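Long-range contact in 3-oxo-tetronate kinase (Salmonella typhimurium, PDB 3DQQ), which probably catalyses the ATP-dependent phosphorylation of 3-oxo-tetronate to 3-oxo-tetronate 4-phosphate, as a member of the four-carbon acid sugar kinase family: residues 82-90 with 114-123. Numbering follows the deposited sequence.
Sequences FKYCSTFDS and ISPALPVNGR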
# COMPACT_ATOMS: atom_id res chain seq x y z
N PHE A 82 -24.77 -8.43 18.37
CA PHE A 82 -23.53 -8.91 17.81
C PHE A 82 -23.24 -8.03 16.62
O PHE A 82 -23.98 -8.02 15.67
CB PHE A 82 -23.71 -10.36 17.41
CG PHE A 82 -22.54 -10.94 16.69
CD1 PHE A 82 -21.25 -10.53 16.96
CD2 PHE A 82 -22.73 -11.96 15.77
CE1 PHE A 82 -20.15 -11.10 16.28
CE2 PHE A 82 -21.65 -12.54 15.11
CZ PHE A 82 -20.35 -12.11 15.38
N LYS A 83 -22.16 -7.29 16.71
CA LYS A 83 -21.79 -6.30 15.72
C LYS A 83 -20.66 -6.84 14.88
O LYS A 83 -19.61 -7.21 15.42
CB LYS A 83 -21.36 -5.03 16.43
CG LYS A 83 -20.49 -4.08 15.62
CD LYS A 83 -21.23 -3.53 14.42
CE LYS A 83 -20.44 -2.41 13.71
NZ LYS A 83 -19.48 -2.94 12.85
N TYR A 84 -20.89 -6.95 13.59
CA TYR A 84 -19.86 -7.38 12.68
C TYR A 84 -19.85 -6.34 11.58
O TYR A 84 -20.54 -5.32 11.62
CB TYR A 84 -20.11 -8.80 12.10
CG TYR A 84 -21.55 -9.09 11.78
CD1 TYR A 84 -22.19 -8.50 10.74
CD2 TYR A 84 -22.27 -9.95 12.55
CE1 TYR A 84 -23.52 -8.76 10.48
CE2 TYR A 84 -23.61 -10.22 12.29
CZ TYR A 84 -24.23 -9.62 11.27
OH TYR A 84 -25.58 -9.89 11.04
N CYS A 85 -19.05 -6.62 10.59
CA CYS A 85 -18.90 -5.71 9.52
C CYS A 85 -20.07 -5.59 8.53
O CYS A 85 -20.74 -6.54 8.14
CB CYS A 85 -17.66 -6.14 8.79
SG CYS A 85 -17.06 -4.89 7.75
N SER A 86 -20.28 -4.39 8.08
CA SER A 86 -21.34 -4.11 7.15
C SER A 86 -21.26 -4.79 5.80
O SER A 86 -22.27 -4.90 5.08
CB SER A 86 -21.27 -2.65 6.87
OG SER A 86 -22.58 -2.24 6.74
N THR A 87 -20.06 -5.17 5.39
CA THR A 87 -19.86 -5.96 4.20
C THR A 87 -19.72 -7.48 4.54
O THR A 87 -19.23 -8.28 3.72
CB THR A 87 -18.63 -5.44 3.44
OG1 THR A 87 -17.50 -5.47 4.30
CG2 THR A 87 -18.82 -4.02 2.99
N PHE A 88 -20.15 -7.86 5.74
CA PHE A 88 -20.33 -9.28 6.14
C PHE A 88 -19.04 -10.07 6.11
O PHE A 88 -19.00 -11.28 5.77
CB PHE A 88 -21.42 -9.92 5.27
CG PHE A 88 -22.19 -10.99 5.98
CD1 PHE A 88 -23.06 -10.68 6.97
CD2 PHE A 88 -22.04 -12.31 5.64
CE1 PHE A 88 -23.72 -11.67 7.64
CE2 PHE A 88 -22.72 -13.29 6.29
CZ PHE A 88 -23.57 -12.97 7.29
N ASP A 89 -17.98 -9.37 6.46
CA ASP A 89 -16.64 -9.89 6.31
C ASP A 89 -16.54 -11.17 7.12
O ASP A 89 -16.73 -11.15 8.37
CB ASP A 89 -15.62 -8.86 6.80
CG ASP A 89 -15.60 -7.59 5.96
OD1 ASP A 89 -16.70 -7.10 5.64
OD2 ASP A 89 -14.51 -7.07 5.62
N SER A 90 -16.27 -12.26 6.41
CA SER A 90 -16.22 -13.61 6.98
C SER A 90 -15.80 -14.55 5.87
O SER A 90 -15.59 -14.11 4.74
CB SER A 90 -17.58 -14.04 7.47
OG SER A 90 -18.52 -13.91 6.43
N ILE A 114 -30.37 -10.76 11.09
CA ILE A 114 -29.09 -10.38 10.51
C ILE A 114 -29.35 -9.11 9.75
O ILE A 114 -30.11 -9.16 8.79
CB ILE A 114 -28.59 -11.45 9.51
CG1 ILE A 114 -28.20 -12.71 10.26
CG2 ILE A 114 -27.39 -10.96 8.69
CD1 ILE A 114 -28.05 -13.91 9.38
N SER A 115 -28.76 -7.98 10.16
CA SER A 115 -29.01 -6.68 9.52
C SER A 115 -27.74 -5.86 9.27
O SER A 115 -27.42 -4.95 10.02
CB SER A 115 -29.95 -5.88 10.38
OG SER A 115 -30.47 -4.77 9.66
N PRO A 116 -27.03 -6.15 8.19
CA PRO A 116 -25.77 -5.44 7.88
C PRO A 116 -25.89 -4.01 7.35
O PRO A 116 -24.96 -3.24 7.50
CB PRO A 116 -25.14 -6.29 6.80
CG PRO A 116 -25.96 -7.49 6.71
CD PRO A 116 -27.31 -7.18 7.19
N ALA A 117 -27.01 -3.66 6.76
CA ALA A 117 -27.08 -2.40 6.04
C ALA A 117 -26.63 -1.21 6.86
O ALA A 117 -26.90 -1.13 8.03
CB ALA A 117 -28.50 -2.14 5.55
N LEU A 118 -25.95 -0.29 6.19
CA LEU A 118 -25.77 1.07 6.65
C LEU A 118 -25.85 2.04 5.41
O LEU A 118 -24.83 2.46 4.83
CB LEU A 118 -24.43 1.13 7.34
CG LEU A 118 -24.04 2.45 7.98
CD1 LEU A 118 -25.04 2.88 9.07
CD2 LEU A 118 -22.59 2.27 8.48
N PRO A 119 -27.07 2.33 4.95
CA PRO A 119 -27.28 3.14 3.74
C PRO A 119 -26.46 4.43 3.62
O PRO A 119 -25.95 4.76 2.56
CB PRO A 119 -28.75 3.45 3.78
CG PRO A 119 -29.35 2.27 4.43
CD PRO A 119 -28.34 1.85 5.50
N VAL A 120 -26.31 5.15 4.71
CA VAL A 120 -25.54 6.37 4.68
C VAL A 120 -24.10 6.08 4.21
O VAL A 120 -23.48 6.95 3.67
CB VAL A 120 -25.54 7.07 6.09
CG1 VAL A 120 -24.13 7.01 6.71
CG2 VAL A 120 -26.07 8.49 5.98
N ASN A 121 -23.56 4.90 4.43
CA ASN A 121 -22.24 4.57 3.86
C ASN A 121 -22.34 3.67 2.65
O ASN A 121 -21.38 3.02 2.30
CB ASN A 121 -21.33 3.85 4.86
CG ASN A 121 -20.87 4.75 5.98
OD1 ASN A 121 -21.41 5.84 6.18
ND2 ASN A 121 -19.87 4.29 6.73
N GLY A 122 -23.49 3.62 2.02
CA GLY A 122 -23.63 2.85 0.79
C GLY A 122 -23.69 1.35 0.94
O GLY A 122 -23.33 0.64 0.05
N ARG A 123 -24.17 0.86 2.06
CA ARG A 123 -24.47 -0.54 2.15
C ARG A 123 -25.94 -0.72 2.26
O ARG A 123 -26.57 -0.24 3.22
CB ARG A 123 -23.79 -1.11 3.33
CG ARG A 123 -22.53 -1.73 2.89
CD ARG A 123 -21.44 -1.34 3.76
NE ARG A 123 -20.92 -0.06 3.35
CZ ARG A 123 -19.65 0.26 3.46
NH1 ARG A 123 -18.77 -0.61 3.97
NH2 ARG A 123 -19.24 1.46 3.06
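Tyr-84 and Phe-88 meet the same branch of Ile-114, its CG2 methyl, which sits oblique to each ring: Tyr-84 touches it with its hydroxyl end and CZ, and CE1 of Phe-88 comes within 3.9 Å of that CG2. Ile-114 suits the place because its beta branch provides the extra methyl, and the rotation about CA-CB (chi1 -70°) turns CG2, anti to the backbone N, toward both rings. The Tyr-84 ring also has CD2 of Phe-82 at its edge, in plane, while its own CD2 lies over a face of the Phe-82 ring, near the rim. Its hydroxyl bonds to Thr-221, satisfying the polar end of an otherwise apolar cluster. Farther along, CG of Pro-116 lies 4.3 Å from Phe-88 CD1, a rigid apolar neighbour, oblique to the ring.

The guanidinium of Arg-123 has Asn-121 O at its edge, in plane: NH2 donates at 2.8 Å with an N-H...O angle of 164°, and NE adds a weak second bond. The arginine chain, bent at chi2 and chi3, passes alongside Ser-86, with CD near its CB and OG. Small and hydroxylated, Ser-86 fits close to that chain and donates from OG to Pro-116 O (2.7 Å), joining the two loops.

Both loops follow parallel strands, 79-83 and 112-115, of the sugar-binding domain, with strand 219-222 lying between them. Helices 96-106 and 155-160 pack on Phe-88, and Ile-325 of the second subunit covers Thr-87 and Arg-123.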